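Local coordinates for tailspike protein (Siphovirus 9NA, PDB 3RIQ) that probably binds and cleaves the lipopolysaccharide O-antigen of Salmonella as an endorhamnosidase, serving the phage as its receptor-recognition tailspike, at residues K12-L23 with A29-Y40. Numbering follows the deposited sequence.
Sequences KYSVKLSDYMTL and AAVDSLLIDIDY
With chi1 near +60°, Ser18 OG and Asp37 CG each sit between their own backbone N and carbonyl carbon, which turns the hydroxyl and the carboxylate toward each other. Ser18 OG donates to Asp37 OD2 at 2.6 Å, while Ser18 N reaches the syn lone pair of Asp37 OD1 at 2.9 Å. A short, two-oxygen acid suits this place, since it grips both the hydroxyl and the amide of one residue in the 3-10 turn 17-19. Upstream, Lys12 swings CG anti to its backbone N (chi1 177°) and the chain, bent at chi2, carries NZ across to the syn side of Asp32 OD2, a 2.8 Å salt bridge; a water links the same oxygen to Tyr13 N, and Lys60 of a neighbouring subunit pairs with Asp32 OD1. Between these polar ends, strands 14-16 and 33-36 pair in parallel, stacking as successive strands at what is probably the N-terminal end of the right-handed beta-helix, with helix 23-29 in the connection. The backbone ladder begins with Ser33 N bonded to Tyr13 O and ends with Leu17 N bonded to Leu35 O; its straightest bond is Leu35 N to Val15 O (2.8 Å, 176°). Compact, branched Val15 fits against Ala30, CG2 to CB 3.7 Å, and also touches Leu34. Leu17 lays CD2 3.7 Å from Tyr40 CB, and Leu23 CB sits over one face of the Tyr40 ring. Tyrosine adds a hydroxyl to that apolar surface: Tyr40 OH accepts from Leu23 N at 3.0 Å and is also hydrogen-bonded to Glu46 OE1.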
loop_
_atom_site.group_PDB
_atom_site.type_symbol
_atom_site.label_atom_id
_atom_site.label_comp_id
_atom_site.label_asym_id
_atom_site.label_seq_id
_atom_site.Cartn_x
_atom_site.Cartn_y
_atom_site.Cartn_z
ATOM N N LYS A 12 9.916 -35.587 -28.731
ATOM C CA LYS A 12 8.693 -35.055 -28.134
ATOM C C LYS A 12 7.478 -35.220 -29.063
ATOM O O LYS A 12 7.557 -34.881 -30.234
ATOM C CB LYS A 12 8.943 -33.549 -27.910
ATOM C CG LYS A 12 7.789 -32.755 -27.372
ATOM C CD LYS A 12 7.622 -32.953 -25.914
ATOM C CE LYS A 12 6.691 -31.854 -25.306
ATOM N NZ LYS A 12 6.373 -32.191 -23.915
ATOM N N TYR A 13 6.363 -35.727 -28.543
ATOM C CA TYR A 13 5.124 -35.828 -29.316
ATOM C C TYR A 13 4.413 -34.501 -29.438
ATOM O O TYR A 13 4.082 -33.852 -28.423
ATOM C CB TYR A 13 4.181 -36.844 -28.679
ATOM C CG TYR A 13 4.552 -38.316 -28.950
ATOM C CD1 TYR A 13 5.827 -38.840 -28.648
ATOM C CD2 TYR A 13 3.635 -39.153 -29.536
ATOM C CE1 TYR A 13 6.152 -40.194 -28.923
ATOM C CE2 TYR A 13 3.933 -40.472 -29.824
ATOM C CZ TYR A 13 5.173 -41.001 -29.514
ATOM O OH TYR A 13 5.364 -42.323 -29.807
ATOM N N SER A 14 4.172 -34.101 -30.690
ATOM C CA SER A 14 3.367 -32.923 -30.982
ATOM C C SER A 14 2.659 -33.157 -32.297
ATOM O O SER A 14 3.254 -33.719 -33.240
ATOM C CB SER A 14 4.256 -31.667 -31.049
ATOM O OG SER A 14 3.451 -30.526 -31.291
ATOM N N VAL A 15 1.397 -32.757 -32.349
ATOM C CA VAL A 15 0.687 -32.688 -33.617
ATOM C C VAL A 15 0.405 -31.235 -33.923
ATOM O O VAL A 15 0.345 -30.405 -32.999
ATOM C CB VAL A 15 -0.657 -33.461 -33.588
ATOM C CG1 VAL A 15 -0.414 -34.979 -33.373
ATOM C CG2 VAL A 15 -1.609 -32.861 -32.576
ATOM N N LYS A 16 0.224 -30.910 -35.197
ATOM C CA LYS A 16 -0.018 -29.513 -35.571
ATOM C C LYS A 16 -1.281 -29.379 -36.377
ATOM O O LYS A 16 -1.582 -30.226 -37.241
ATOM C CB LYS A 16 1.189 -28.896 -36.301
ATOM C CG LYS A 16 1.453 -29.583 -37.629
ATOM C CD LYS A 16 2.778 -29.151 -38.263
ATOM C CE LYS A 16 3.876 -30.095 -37.909
ATOM N NZ LYS A 16 3.749 -31.454 -38.527
ATOM N N LEU A 17 -2.012 -28.292 -36.130
ATOM C CA LEU A 17 -3.310 -28.098 -36.757
ATOM C C LEU A 17 -3.252 -28.147 -38.285
ATOM O O LEU A 17 -4.204 -28.633 -38.907
ATOM C CB LEU A 17 -3.935 -26.782 -36.283
ATOM C CG LEU A 17 -5.337 -26.451 -36.843
ATOM C CD1 LEU A 17 -6.367 -27.537 -36.490
ATOM C CD2 LEU A 17 -5.772 -25.110 -36.243
ATOM N N SER A 18 -2.170 -27.629 -38.882
ATOM C CA SER A 18 -2.085 -27.564 -40.346
ATOM C C SER A 18 -2.067 -28.944 -41.017
ATOM O O SER A 18 -2.255 -29.024 -42.235
ATOM C CB SER A 18 -0.887 -26.721 -40.796
ATOM O OG SER A 18 0.304 -27.380 -40.428
ATOM N N ASP A 19 -1.885 -30.020 -40.231
ATOM C CA ASP A 19 -1.936 -31.386 -40.777
ATOM C C ASP A 19 -3.381 -31.937 -40.879
ATOM O O ASP A 19 -3.583 -33.055 -41.362
ATOM C CB ASP A 19 -1.088 -32.309 -39.897
ATOM C CG ASP A 19 0.405 -32.158 -40.145
ATOM O OD1 ASP A 19 0.825 -31.770 -41.282
ATOM O OD2 ASP A 19 1.185 -32.489 -39.207
ATOM N N TYR A 20 -4.364 -31.171 -40.401
ATOM C CA TYR A 20 -5.777 -31.632 -40.303
ATOM C C TYR A 20 -6.750 -30.611 -40.886
ATOM O O TYR A 20 -6.413 -29.432 -41.060
ATOM C CB TYR A 20 -6.167 -31.973 -38.847
ATOM C CG TYR A 20 -5.110 -32.834 -38.209
ATOM C CD1 TYR A 20 -5.119 -34.219 -38.375
ATOM C CD2 TYR A 20 -4.044 -32.257 -37.520
ATOM C CE1 TYR A 20 -4.111 -35.006 -37.857
ATOM C CE2 TYR A 20 -3.024 -33.040 -36.996
ATOM C CZ TYR A 20 -3.049 -34.412 -37.186
ATOM O OH TYR A 20 -2.001 -35.172 -36.683
ATOM N N MET A 21 -7.976 -31.060 -41.132
ATOM C CA MET A 21 -9.018 -30.124 -41.565
ATOM C C MET A 21 -9.676 -29.417 -40.390
ATOM O O MET A 21 -10.057 -28.248 -40.502
ATOM C CB MET A 21 -10.076 -30.826 -42.424
ATOM C CG MET A 21 -9.601 -31.161 -43.831
ATOM S SD MET A 21 -9.136 -29.669 -44.744
ATOM C CE MET A 21 -10.726 -28.919 -45.106
ATOM N N THR A 22 -9.807 -30.114 -39.259
ATOM C CA THR A 22 -10.552 -29.570 -38.111
ATOM C C THR A 22 -9.705 -29.639 -36.847
ATOM O O THR A 22 -8.789 -30.478 -36.724
ATOM C CB THR A 22 -11.874 -30.323 -37.826
ATOM O OG1 THR A 22 -11.596 -31.647 -37.388
ATOM C CG2 THR A 22 -12.802 -30.379 -39.067
ATOM N N LEU A 23 -10.085 -28.821 -35.869
ATOM C CA LEU A 23 -9.482 -28.863 -34.555
ATOM C C LEU A 23 -9.764 -30.194 -33.841
ATOM O O LEU A 23 -8.881 -30.732 -33.164
ATOM C CB LEU A 23 -9.973 -27.681 -33.720
ATOM C CG LEU A 23 -9.227 -27.442 -32.416
ATOM C CD1 LEU A 23 -7.687 -27.389 -32.578
ATOM C CD2 LEU A 23 -9.804 -26.111 -31.801
ATOM N N ALA A 29 -5.755 -36.765 -32.641
ATOM C CA ALA A 29 -4.408 -37.267 -32.926
ATOM C C ALA A 29 -3.427 -36.947 -31.787
ATOM O O ALA A 29 -2.440 -37.648 -31.622
ATOM C CB ALA A 29 -3.904 -36.651 -34.213
ATOM N N ALA A 30 -3.698 -35.882 -31.025
ATOM C CA ALA A 30 -2.751 -35.392 -30.013
ATOM C C ALA A 30 -2.493 -36.373 -28.890
ATOM O O ALA A 30 -3.375 -37.124 -28.486
ATOM C CB ALA A 30 -3.269 -34.036 -29.439
ATOM N N VAL A 31 -1.256 -36.381 -28.406
ATOM C CA VAL A 31 -0.835 -37.205 -27.265
ATOM C C VAL A 31 -0.281 -36.359 -26.118
ATOM O O VAL A 31 -0.631 -36.543 -24.939
ATOM C CB VAL A 31 0.247 -38.237 -27.706
ATOM C CG1 VAL A 31 0.748 -39.031 -26.523
ATOM C CG2 VAL A 31 -0.358 -39.180 -28.795
ATOM N N ASP A 32 0.599 -35.437 -26.469
ATOM C CA ASP A 32 1.320 -34.608 -25.475
ATOM C C ASP A 32 1.062 -33.137 -25.836
ATOM O O ASP A 32 0.373 -32.428 -25.115
ATOM C CB ASP A 32 2.793 -34.969 -25.567
ATOM C CG ASP A 32 3.701 -34.144 -24.648
ATOM O OD1 ASP A 32 3.232 -33.188 -23.988
ATOM O OD2 ASP A 32 4.924 -34.427 -24.640
ATOM N N SER A 33 1.618 -32.692 -26.962
ATOM C CA SER A 33 1.440 -31.309 -27.394
ATOM C C SER A 33 0.591 -31.164 -28.657
ATOM O O SER A 33 0.535 -32.067 -29.488
ATOM C CB SER A 33 2.809 -30.673 -27.553
ATOM O OG SER A 33 3.461 -30.695 -26.297
ATOM N N LEU A 34 -0.073 -30.014 -28.772
ATOM C CA LEU A 34 -0.943 -29.668 -29.888
ATOM C C LEU A 34 -0.551 -28.258 -30.289
ATOM O O LEU A 34 -0.712 -27.329 -29.491
ATOM C CB LEU A 34 -2.430 -29.784 -29.478
ATOM C CG LEU A 34 -3.448 -29.097 -30.406
ATOM C CD1 LEU A 34 -3.336 -29.548 -31.856
ATOM C CD2 LEU A 34 -4.843 -29.334 -29.824
ATOM N N LEU A 35 0.012 -28.107 -31.483
ATOM C CA LEU A 35 0.472 -26.800 -31.966
ATOM C C LEU A 35 -0.576 -26.163 -32.874
ATOM O O LEU A 35 -0.981 -26.773 -33.862
ATOM C CB LEU A 35 1.816 -26.960 -32.706
ATOM C CG LEU A 35 2.348 -25.697 -33.397
ATOM C CD1 LEU A 35 2.833 -24.714 -32.314
ATOM C CD2 LEU A 35 3.480 -26.060 -34.367
ATOM N N ILE A 36 -1.013 -24.952 -32.538
ATOM C CA ILE A 36 -1.946 -24.205 -33.425
ATOM C C ILE A 36 -1.059 -23.330 -34.310
ATOM O O ILE A 36 -0.700 -22.214 -33.934
ATOM C CB ILE A 36 -2.979 -23.383 -32.624
ATOM C CG1 ILE A 36 -3.662 -24.247 -31.530
ATOM C CG2 ILE A 36 -3.987 -22.732 -33.558
ATOM C CD1 ILE A 36 -4.480 -25.405 -32.034
ATOM N N ASP A 37 -0.679 -23.868 -35.482
ATOM C CA ASP A 37 0.303 -23.198 -36.349
ATOM C C ASP A 37 -0.312 -22.389 -37.494
ATOM O O ASP A 37 0.422 -21.741 -38.216
ATOM C CB ASP A 37 1.338 -24.215 -36.887
ATOM C CG ASP A 37 0.709 -25.338 -37.708
ATOM O OD1 ASP A 37 -0.489 -25.673 -37.512
ATOM O OD2 ASP A 37 1.456 -25.919 -38.542
ATOM N N ILE A 38 -1.633 -22.442 -37.659
ATOM C CA ILE A 38 -2.322 -21.663 -38.690
ATOM C C ILE A 38 -3.646 -21.196 -38.109
ATOM O O ILE A 38 -4.198 -21.819 -37.192
ATOM C CB ILE A 38 -2.525 -22.441 -40.023
ATOM C CG1 ILE A 38 -3.300 -23.747 -39.805
ATOM C CG2 ILE A 38 -1.176 -22.664 -40.756
ATOM C CD1 ILE A 38 -3.811 -24.349 -41.096
ATOM N N ASP A 39 -4.129 -20.053 -38.597
ATOM C CA ASP A 39 -5.400 -19.514 -38.093
ATOM C C ASP A 39 -6.518 -20.546 -38.354
ATOM O O ASP A 39 -6.507 -21.254 -39.374
ATOM C CB ASP A 39 -5.769 -18.222 -38.809
ATOM C CG ASP A 39 -4.970 -17.028 -38.355
ATOM O OD1 ASP A 39 -4.264 -17.066 -37.319
ATOM O OD2 ASP A 39 -5.041 -16.023 -39.077
ATOM N N TYR A 40 -7.462 -20.630 -37.429
ATOM C CA TYR A 40 -8.525 -21.605 -37.499
ATOM C C TYR A 40 -9.873 -20.908 -37.483
ATOM O O TYR A 40 -10.196 -20.182 -36.536
ATOM C CB TYR A 40 -8.426 -22.561 -36.307
ATOM C CG TYR A 40 -9.418 -23.675 -36.389
ATOM C CD1 TYR A 40 -9.278 -24.680 -37.348
ATOM C CD2 TYR A 40 -10.532 -23.700 -35.562
ATOM C CE1 TYR A 40 -10.206 -25.697 -37.458
ATOM C CE2 TYR A 40 -11.467 -24.724 -35.646
ATOM C CZ TYR A 40 -11.284 -25.725 -36.595
ATOM O OH TYR A 40 -12.153 -26.782 -36.714
HETATM O O HOH W 1 6.126 -36.582 -25.722
HETATM O O HOH W 2 -12.637 -26.839 -40.034
#